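Local coordinates for protein WA352 (Oryza sativa subsp. indica, PDB 5ZT3) that is a mitochondrial protein of rice linked to cytoplasmic male sterility, represented here by an all-helical piece that holds its DUF8018 region, at residues A[86-89]-A[90-93]; A[105-108]-A[109-113]. All blocks are in the same frame, centred on the assembly; numbering follows the deposited sequence.

Contact 1: residues A[86-89]-A[90-93]; sequences LDNP and RTAT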
loop_
_atom_site.group_PDB
_atom_site.type_symbol
_atom_site.label_atom_id
_atom_site.label_comp_id
_atom_site.label_asym_id
_atom_site.label_seq_id
_atom_site.Cartn_x
_atom_site.Cartn_y
_atom_site.Cartn_z
ATOM N N LEU A 86 5.250 -1.696 -0.922
ATOM C CA LEU A 86 4.659 -0.605 -1.680
ATOM C C LEU A 86 5.096 0.772 -1.173
ATOM O O LEU A 86 4.647 1.793 -1.711
ATOM C CB LEU A 86 3.133 -0.725 -1.687
ATOM C CG LEU A 86 2.617 -2.042 -2.267
ATOM C CD1 LEU A 86 1.100 -2.092 -2.240
ATOM C CD2 LEU A 86 3.122 -2.264 -3.682
ATOM N N ASP A 87 5.956 0.826 -0.162
ATOM C CA ASP A 87 6.513 2.092 0.295
ATOM C C ASP A 87 7.362 2.727 -0.809
ATOM O O ASP A 87 7.820 2.063 -1.740
ATOM C CB ASP A 87 7.447 1.853 1.485
ATOM C CG ASP A 87 6.719 1.389 2.742
ATOM O OD1 ASP A 87 7.391 0.785 3.616
ATOM O OD2 ASP A 87 5.500 1.632 2.873
ATOM N N ASN A 88 7.612 4.029 -0.674
ATOM C CA ASN A 88 8.500 4.734 -1.598
ATOM C C ASN A 88 9.517 5.510 -0.771
ATOM O O ASN A 88 9.131 6.459 -0.059
ATOM C CB ASN A 88 7.718 5.678 -2.514
ATOM C CG ASN A 88 8.579 6.272 -3.615
ATOM O OD1 ASN A 88 9.787 6.469 -3.445
ATOM N ND2 ASN A 88 7.965 6.553 -4.759
ATOM N N PRO A 89 10.809 5.176 -0.855
ATOM C CA PRO A 89 11.818 5.860 -0.029
ATOM C C PRO A 89 12.075 7.293 -0.429
ATOM O O PRO A 89 12.759 8.005 0.319
ATOM C CB PRO A 89 13.088 5.017 -0.233
ATOM C CG PRO A 89 12.659 3.776 -0.909
ATOM C CD PRO A 89 11.388 4.073 -1.637
ATOM N N ARG A 90 11.552 7.749 -1.560
ATOM C CA ARG A 90 11.839 9.090 -2.046
ATOM C C ARG A 90 10.718 10.097 -1.800
ATOM O O ARG A 90 10.881 11.270 -2.140
ATOM C CB ARG A 90 12.240 9.042 -3.523
ATOM C CG ARG A 90 13.541 8.276 -3.744
ATOM C CD ARG A 90 13.927 8.179 -5.207
ATOM N NE ARG A 90 15.263 7.612 -5.360
ATOM C CZ ARG A 90 15.796 7.252 -6.522
ATOM N NH1 ARG A 90 15.104 7.395 -7.642
ATOM N NH2 ARG A 90 17.020 6.743 -6.561
ATOM N N THR A 91 9.605 9.688 -1.199
ATOM C CA THR A 91 8.536 10.623 -0.876
ATOM C C THR A 91 8.668 11.113 0.562
ATOM O O THR A 91 9.354 10.515 1.392
ATOM C CB THR A 91 7.158 9.990 -1.081
ATOM O OG1 THR A 91 6.954 8.974 -0.094
ATOM C CG2 THR A 91 7.042 9.377 -2.474
ATOM N N ALA A 92 7.982 12.221 0.850
ATOM C CA ALA A 92 8.096 12.843 2.167
ATOM C C ALA A 92 7.596 11.920 3.270
ATOM O O ALA A 92 8.206 11.837 4.344
ATOM C CB ALA A 92 7.329 14.165 2.187
ATOM N N THR A 93 6.493 11.212 3.026
ATOM C CA THR A 93 5.896 10.344 4.034
ATOM C C THR A 93 6.369 8.901 3.940
ATOM O O THR A 93 6.164 8.134 4.890
ATOM C CB THR A 93 4.374 10.327 3.871
ATOM O OG1 THR A 93 4.048 9.771 2.592
ATOM C CG2 THR A 93 3.799 11.741 3.991
HETATM O O HOH W 1 10.595 8.709 2.964
#

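Contact 2: residues A[105-108]-A[109-113]; sequences LDDL and QSRNE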
loop_
_atom_site.group_PDB
_atom_site.type_symbol
_atom_site.label_atom_id
_atom_site.label_comp_id
_atom_site.label_asym_id
_atom_site.label_seq_id
_atom_site.Cartn_x
_atom_site.Cartn_y
_atom_site.Cartn_z
ATOM N N LEU A 105 -1.006 -1.178 -10.443
ATOM C CA LEU A 105 -2.125 -2.113 -10.520
ATOM C C LEU A 105 -2.509 -2.387 -11.969
ATOM O O LEU A 105 -2.763 -3.542 -12.346
ATOM C CB LEU A 105 -3.316 -1.578 -9.728
ATOM C CG LEU A 105 -4.529 -2.512 -9.726
ATOM C CD1 LEU A 105 -4.169 -3.845 -9.103
ATOM C CD2 LEU A 105 -5.714 -1.880 -9.014
ATOM N N ASP A 106 -2.525 -1.346 -12.810
ATOM C CA ASP A 106 -2.835 -1.552 -14.224
ATOM C C ASP A 106 -1.823 -2.485 -14.879
ATOM O O ASP A 106 -2.192 -3.341 -15.697
ATOM C CB ASP A 106 -2.878 -0.215 -14.967
ATOM C CG ASP A 106 -2.898 -0.388 -16.478
ATOM O OD1 ASP A 106 -3.981 -0.674 -17.025
ATOM O OD2 ASP A 106 -1.833 -0.237 -17.118
ATOM N N ASP A 107 -0.543 -2.321 -14.545
ATOM C CA ASP A 107 0.510 -3.164 -15.108
ATOM C C ASP A 107 0.289 -4.626 -14.732
ATOM O O ASP A 107 0.384 -5.523 -15.582
ATOM C CB ASP A 107 1.865 -2.656 -14.589
ATOM C CG ASP A 107 3.059 -3.167 -15.387
ATOM O OD1 ASP A 107 2.913 -3.485 -16.583
ATOM O OD2 ASP A 107 4.175 -3.226 -14.817
ATOM N N LEU A 108 -0.009 -4.885 -13.455
ATOM C CA LEU A 108 -0.289 -6.245 -13.001
ATOM C C LEU A 108 -1.552 -6.798 -13.643
ATOM O O LEU A 108 -1.589 -7.967 -14.041
ATOM C CB LEU A 108 -0.440 -6.265 -11.482
ATOM C CG LEU A 108 0.800 -5.920 -10.676
ATOM C CD1 LEU A 108 0.424 -5.816 -9.210
ATOM C CD2 LEU A 108 1.872 -6.979 -10.875
ATOM N N GLN A 109 -2.605 -5.989 -13.736
ATOM C CA GLN A 109 -3.846 -6.485 -14.321
ATOM C C GLN A 109 -3.678 -6.780 -15.805
ATOM O O GLN A 109 -4.277 -7.727 -16.326
ATOM C CB GLN A 109 -4.969 -5.483 -14.083
ATOM C CG GLN A 109 -5.496 -5.507 -12.667
ATOM C CD GLN A 109 -6.455 -4.370 -12.377
ATOM O OE1 GLN A 109 -6.519 -3.386 -13.119
ATOM N NE2 GLN A 109 -7.211 -4.501 -11.296
ATOM N N SER A 110 -2.847 -5.996 -16.493
ATOM C CA SER A 110 -2.695 -6.149 -17.934
ATOM C C SER A 110 -1.730 -7.274 -18.282
ATOM O O SER A 110 -1.962 -8.015 -19.246
ATOM C CB SER A 110 -2.209 -4.834 -18.548
ATOM O OG SER A 110 -3.125 -3.780 -18.293
ATOM N N ARG A 111 -0.652 -7.431 -17.510
ATOM C CA ARG A 111 0.439 -8.317 -17.891
ATOM C C ARG A 111 0.799 -9.374 -16.853
ATOM O O ARG A 111 1.625 -10.245 -17.148
ATOM C CB ARG A 111 1.691 -7.507 -18.260
ATOM C CG ARG A 111 1.530 -6.699 -19.544
ATOM C CD ARG A 111 2.594 -5.627 -19.662
ATOM N NE ARG A 111 2.252 -4.632 -20.675
ATOM C CZ ARG A 111 1.829 -3.404 -20.393
ATOM N NH1 ARG A 111 1.691 -3.021 -19.129
ATOM N NH2 ARG A 111 1.537 -2.559 -21.373
ATOM N N ASN A 112 0.228 -9.316 -15.654
ATOM C CA ASN A 112 0.374 -10.371 -14.642
ATOM C C ASN A 112 1.852 -10.619 -14.361
ATOM O O ASN A 112 2.593 -9.650 -14.114
ATOM C CB ASN A 112 -0.445 -11.584 -15.062
ATOM C CG ASN A 112 -1.924 -11.315 -15.000
ATOM O OD1 ASN A 112 -2.515 -11.292 -13.922
ATOM N ND2 ASN A 112 -2.538 -11.114 -16.158
ATOM N N GLU A 113 2.320 -11.864 -14.383
ATOM C CA GLU A 113 3.694 -12.178 -14.029
ATOM C C GLU A 113 4.688 -11.797 -15.115
ATOM O O GLU A 113 5.892 -11.984 -14.916
ATOM C CB GLU A 113 3.825 -13.661 -13.668
ATOM C CG GLU A 113 3.920 -14.598 -14.859
ATOM C CD GLU A 113 2.601 -14.795 -15.605
ATOM O OE1 GLU A 113 1.524 -14.413 -15.083
ATOM O OE2 GLU A 113 2.654 -15.351 -16.726
#

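Contact 1: residues A[86-89]-A[90-93]
Asn88 and Arg90 meet through an Asx turn: the side-chain oxygen OD1 of Asn88 accepts the backbone N-H of Arg90 at 2.9 Å, with Pro89 at the position between them. From CB outward, each atom of the Asn88 side chain has a neighbour further along the loop. Asn88 CB lies 3.8 Å from CG2 of Thr91, and Asn88 CG comes closer to the same methyl, at 3.6 Å. At the tip the amide divides its work. The donor Arg90 N sits 31° out of the plane of the Asn88 side-chain carbonyl. Asn88 OD1 also lies 3.6 Å from CB of Arg90. Asn88 ND2 passes 3.7 Å from CG2 of Thr91 and donates to Glu96 OE1. The torsion that allows this sets CG opposite the backbone N of Asn88 (chi1 -172°), beside its carbonyl carbon and so on the side where the chain continues. The main chain makes a type I beta turn from Asn88 to Thr91 whose closing bond, Thr91 N to Asn88 O, is weak at 3.5 Å. Thr91 OG1 has its stronger partner in the carbonyl O of Glu95, and a water donates to Thr91 O at 2.7 Å. The turn lies at the surface in the loop between helices 78-81 and 98-111, and just before it Leu86 packs on Lys62, Ile65 and Ile66 of helix 45-72.

Contact 2: residues A[105-108]-A[109-113]
Gln109 lays its extended side chain across the isobutyl group of Leu105, its NE2 reaching 3.7 Å from Leu105 CG. The two are one turn apart near the C-terminal end of helix 98-111, where four successive i to i+4 backbone bonds, from Gln109 N to Leu105 O through Asn112 N to Leu108 O, run up to the point at which the chain leaves the helix. Asn112 is the first residue out, with a positive phi of 56°, and its N still gives Leu108 O a 2.8 Å bond. On another side of the helix Asp107 and Arg111 form a salt bridge, OD1 of Asp107 to NH1 of Arg111 at 2.9 Å. It is a single-atom contact: OD1 is met on its anti side, and carboxylate and guanidinium planes stand 60° apart, so the groups do not pair side by side. The other oxygen, OD2, bonds Thr117 OG1 of helix 116-124. Replacing Asp107 by an alanine would probably leave Arg111 without its mate within the helix and Thr117 without this acceptor. Ser110 has its OG beside its own backbone N (chi1 -59°), which brings both atoms within range of one carbonyl. Asp106 O therefore accepts twice, from Ser110 N and from Ser110 OG, each at 2.8 Å and from opposite faces of its plane.

In the fold
Both contacts are local and lie at the surface; contact 1 comes first in the chain, the centres of the two lie about 22 Å apart, and they do not touch. None of the four residues that touch in contact 1 is buried, and it rests on a loop in which side-chain amide and backbone share the turn. Contact 2 lies at the C-terminal end of helix 98-111, where successive i to i+4 backbone bonds carry it and charged and hydroxyl side chains add to them. It also includes one buried residue, Leu108. Both reach helix 45-72, and even the same residue, Ile65, touched by Leu86 of segment 86-89 and by Leu105 and Leu108 in contact 2; contact 2 additionally meets helix 116-124.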